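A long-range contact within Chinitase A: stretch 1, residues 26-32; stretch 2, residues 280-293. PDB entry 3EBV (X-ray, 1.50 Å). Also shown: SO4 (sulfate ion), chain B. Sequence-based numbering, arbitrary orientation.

Stretch 1 26-32: VPSAYDI
Stretch 2, residues 280-293: GNAWSNSVGAHVHA

How do the two backbones meet? Stretch 1 is irregular: a type I beta turn runs from Pro27 to Tyr30, closed by Tyr30 N to Pro27 O at 3.2 Å, with Ser28 (phi/psi -62/-22) and Ala29 (-59/-26) at its corner. Stretch 2 enters through Gly280 and Asn281, both with positive phi (72/17 and 62/23), then forms a helix from Ala282 to about His292. The turn rests against one side of this helix, with Asn281, Ser284, Gly288 and His292 facing it. The register is set by Ala29 and Gly288, whose CA atoms are 5.3 Å apart. Together the stretches bury 328 Å².

Why is the middle of the contact built from such small residues? Ala29 points its CB toward the helix, 3.9 Å from Ser284 O, 4.1 Å from Ser284 CB and 4.3 Å from Gly288 CA. There is little room for more: an ideal CB on Gly288 would lie 2.9 Å from Ala29 CB, a clash, and 2.4 Å from Ser284 O. Glycine therefore lets the turn come close without interrupting the helix, where Gly288 N bonds to Ser284 O at 2.8 Å.

What fixes the lower-numbered end of the helix against the turn? Pro27, with its ring in the C-gamma exo pucker, brings CG to 3.7 Å from Asn281 OD1 and 4.1 Å from Ser284 OG. Asn281 (chi1 -63°, m; chi2 -32°) occupies the N-cap position, but its side chain makes no capping bond. Ser284 is buried in the p rotamer (59°), and its OG is hydrogen-bonded elsewhere in the structure. Tyr30 starts with CB pointing away, yet chi1 of -66° (m) and chi2 of -76° bring its end back, placing OH 3.5 Å from Ser284 CB and 4.4 Å from Trp283 CE3. The indole reaches this site with chi1 -167° (t) and chi2 100°.

Which interaction gives the contact its polar anchor? His292 NE2 donates a hydrogen bond to Asp31 OD2, 2.7 Å long and nearly straight at 166°. Asp31 turns its carboxylate to the imidazole with chi1 -57° (m) and chi2 -69°; His292 answers with chi1 -63° (m) and chi2 139°, so that the ring edge meets stretch 1. That same edge sets His292 CE1 3.1 Å from Ala29 O. A flat ring with a nitrogen at its tip suits this place, spanning from the helix to the buried carboxylate with its edge against the backbone oxygen of Ala29.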

# COMPACT_ATOMS: atom_id res chain seq x y z
N VAL A 26 3.33 5.61 15.68
CA VAL A 26 3.83 4.78 14.58
C VAL A 26 5.37 4.79 14.55
O VAL A 26 5.98 5.86 14.58
CB VAL A 26 3.27 5.26 13.23
CG1 VAL A 26 3.96 4.53 12.05
CG2 VAL A 26 1.73 5.06 13.21
N PRO A 27 5.99 3.60 14.52
CA PRO A 27 7.47 3.53 14.47
C PRO A 27 8.12 4.37 13.38
O PRO A 27 7.55 4.53 12.28
CB PRO A 27 7.75 2.04 14.24
CG PRO A 27 6.55 1.32 14.93
CD PRO A 27 5.37 2.26 14.67
N SER A 28 9.33 4.84 13.68
CA SER A 28 10.08 5.67 12.75
C SER A 28 10.42 4.97 11.43
O SER A 28 10.62 5.66 10.41
CB SER A 28 11.37 6.18 13.40
OG SER A 28 12.13 5.12 13.86
N ALA A 29 10.43 3.64 11.44
CA ALA A 29 10.74 2.85 10.23
C ALA A 29 9.80 3.13 9.08
O ALA A 29 10.16 2.93 7.91
CB ALA A 29 10.71 1.37 10.55
N TYR A 30 8.56 3.57 9.39
CA TYR A 30 7.58 3.76 8.34
C TYR A 30 7.76 5.09 7.64
O TYR A 30 7.62 6.16 8.24
CB TYR A 30 6.17 3.64 8.92
CG TYR A 30 5.88 2.25 9.41
CD1 TYR A 30 5.61 1.23 8.49
CD2 TYR A 30 5.93 1.94 10.79
CE1 TYR A 30 5.37 -0.07 8.93
CE2 TYR A 30 5.67 0.62 11.23
CZ TYR A 30 5.38 -0.38 10.29
OH TYR A 30 5.09 -1.70 10.65
N ASP A 31 8.05 5.02 6.35
CA ASP A 31 8.27 6.22 5.54
C ASP A 31 6.98 6.76 4.96
O ASP A 31 6.87 7.96 4.71
CB ASP A 31 9.20 5.88 4.38
CG ASP A 31 10.48 5.33 4.86
OD1 ASP A 31 11.28 6.08 5.48
OD2 ASP A 31 10.75 4.14 4.65
N ILE A 32 6.03 5.87 4.70
CA ILE A 32 4.73 6.23 4.20
C ILE A 32 3.73 5.58 5.13
O ILE A 32 3.81 4.37 5.38
CB ILE A 32 4.47 5.73 2.74
CG1 ILE A 32 5.52 6.32 1.79
CG2 ILE A 32 3.06 6.11 2.28
CD1 ILE A 32 5.41 5.75 0.35
N GLY A 280 5.38 -6.52 19.04
CA GLY A 280 6.67 -5.99 19.55
C GLY A 280 7.50 -5.24 18.53
O GLY A 280 8.71 -5.05 18.73
N ASN A 281 6.85 -4.85 17.43
CA ASN A 281 7.54 -4.14 16.32
C ASN A 281 8.63 -5.01 15.69
O ASN A 281 9.58 -4.45 15.10
CB ASN A 281 8.07 -2.78 16.75
CG ASN A 281 6.95 -1.84 17.14
OD1 ASN A 281 5.85 -1.91 16.59
ND2 ASN A 281 7.23 -0.93 18.09
N ALA A 282 8.54 -6.33 15.84
CA ALA A 282 9.57 -7.22 15.25
C ALA A 282 9.63 -7.04 13.73
O ALA A 282 10.75 -6.95 13.15
CB ALA A 282 9.27 -8.66 15.60
N TRP A 283 8.49 -6.94 13.09
CA TRP A 283 8.49 -6.87 11.61
C TRP A 283 9.14 -5.56 11.17
O TRP A 283 10.08 -5.57 10.33
CB TRP A 283 7.05 -7.01 11.07
CG TRP A 283 6.94 -7.27 9.59
CD1 TRP A 283 6.73 -8.48 8.99
CD2 TRP A 283 6.98 -6.29 8.54
NE1 TRP A 283 6.66 -8.33 7.60
CE2 TRP A 283 6.82 -7.00 7.30
CE3 TRP A 283 7.19 -4.90 8.50
CZ2 TRP A 283 6.81 -6.34 6.06
CZ3 TRP A 283 7.17 -4.24 7.28
CH2 TRP A 283 7.01 -4.97 6.06
N SER A 284 8.68 -4.41 11.65
CA SER A 284 9.26 -3.15 11.20
C SER A 284 10.73 -3.00 11.64
O SER A 284 11.54 -2.38 10.91
CB SER A 284 8.43 -1.93 11.59
OG SER A 284 8.28 -1.84 13.02
N ASN A 285 11.09 -3.54 12.81
CA ASN A 285 12.50 -3.47 13.22
C ASN A 285 13.38 -4.15 12.16
O ASN A 285 14.40 -3.59 11.77
CB ASN A 285 12.73 -4.12 14.58
CG ASN A 285 12.38 -3.20 15.74
OD1 ASN A 285 12.17 -2.00 15.54
ND2 ASN A 285 12.38 -3.76 16.95
N SER A 286 13.00 -5.35 11.73
CA SER A 286 13.92 -6.15 10.88
C SER A 286 13.77 -5.71 9.43
O SER A 286 14.79 -5.45 8.76
CB SER A 286 13.61 -7.62 11.02
OG SER A 286 14.25 -8.34 9.96
N VAL A 287 12.54 -5.66 8.90
CA VAL A 287 12.33 -5.24 7.50
C VAL A 287 12.73 -3.79 7.30
O VAL A 287 13.36 -3.43 6.29
CB VAL A 287 10.89 -5.53 7.02
CG1 VAL A 287 10.71 -5.05 5.58
CG2 VAL A 287 10.59 -7.01 7.21
N GLY A 288 12.40 -2.91 8.25
CA GLY A 288 12.80 -1.50 8.12
C GLY A 288 14.32 -1.33 8.03
O GLY A 288 14.80 -0.60 7.15
N ALA A 289 15.06 -2.00 8.92
CA ALA A 289 16.52 -1.91 8.89
C ALA A 289 17.00 -2.41 7.53
O ALA A 289 17.91 -1.82 6.93
CB ALA A 289 17.14 -2.74 10.01
N HIS A 290 16.40 -3.49 7.04
CA HIS A 290 16.90 -4.09 5.79
C HIS A 290 16.63 -3.20 4.59
O HIS A 290 17.51 -2.99 3.72
CB HIS A 290 16.29 -5.46 5.56
CG HIS A 290 17.13 -6.33 4.69
ND1 HIS A 290 18.27 -6.96 5.17
CD2 HIS A 290 17.03 -6.67 3.38
CE1 HIS A 290 18.82 -7.66 4.19
NE2 HIS A 290 18.10 -7.50 3.10
N VAL A 291 15.42 -2.64 4.53
CA VAL A 291 15.04 -1.76 3.42
C VAL A 291 15.90 -0.50 3.42
O VAL A 291 16.37 -0.06 2.36
CB VAL A 291 13.52 -1.41 3.46
CG1 VAL A 291 13.16 -0.24 2.52
CG2 VAL A 291 12.69 -2.66 3.12
N HIS A 292 16.12 0.08 4.61
CA HIS A 292 16.87 1.33 4.73
C HIS A 292 18.37 1.13 4.55
O HIS A 292 19.13 2.10 4.50
CB HIS A 292 16.51 2.04 6.03
CG HIS A 292 15.07 2.43 6.06
ND1 HIS A 292 14.27 2.30 7.19
CD2 HIS A 292 14.27 2.90 5.08
CE1 HIS A 292 13.04 2.70 6.89
NE2 HIS A 292 13.01 3.06 5.62
N ALA A 293 18.78 -0.14 4.49
CA ALA A 293 20.16 -0.48 4.11
C ALA A 293 20.32 -0.81 2.62
O ALA A 293 21.46 -0.98 2.16
CB ALA A 293 20.67 -1.61 4.96
S SO4 B . 12.79 5.99 17.48
O1 SO4 B . 12.51 7.41 17.41
O2 SO4 B . 13.78 5.67 18.52
O3 SO4 B . 11.47 5.32 17.76
O4 SO4 B . 13.37 5.53 16.22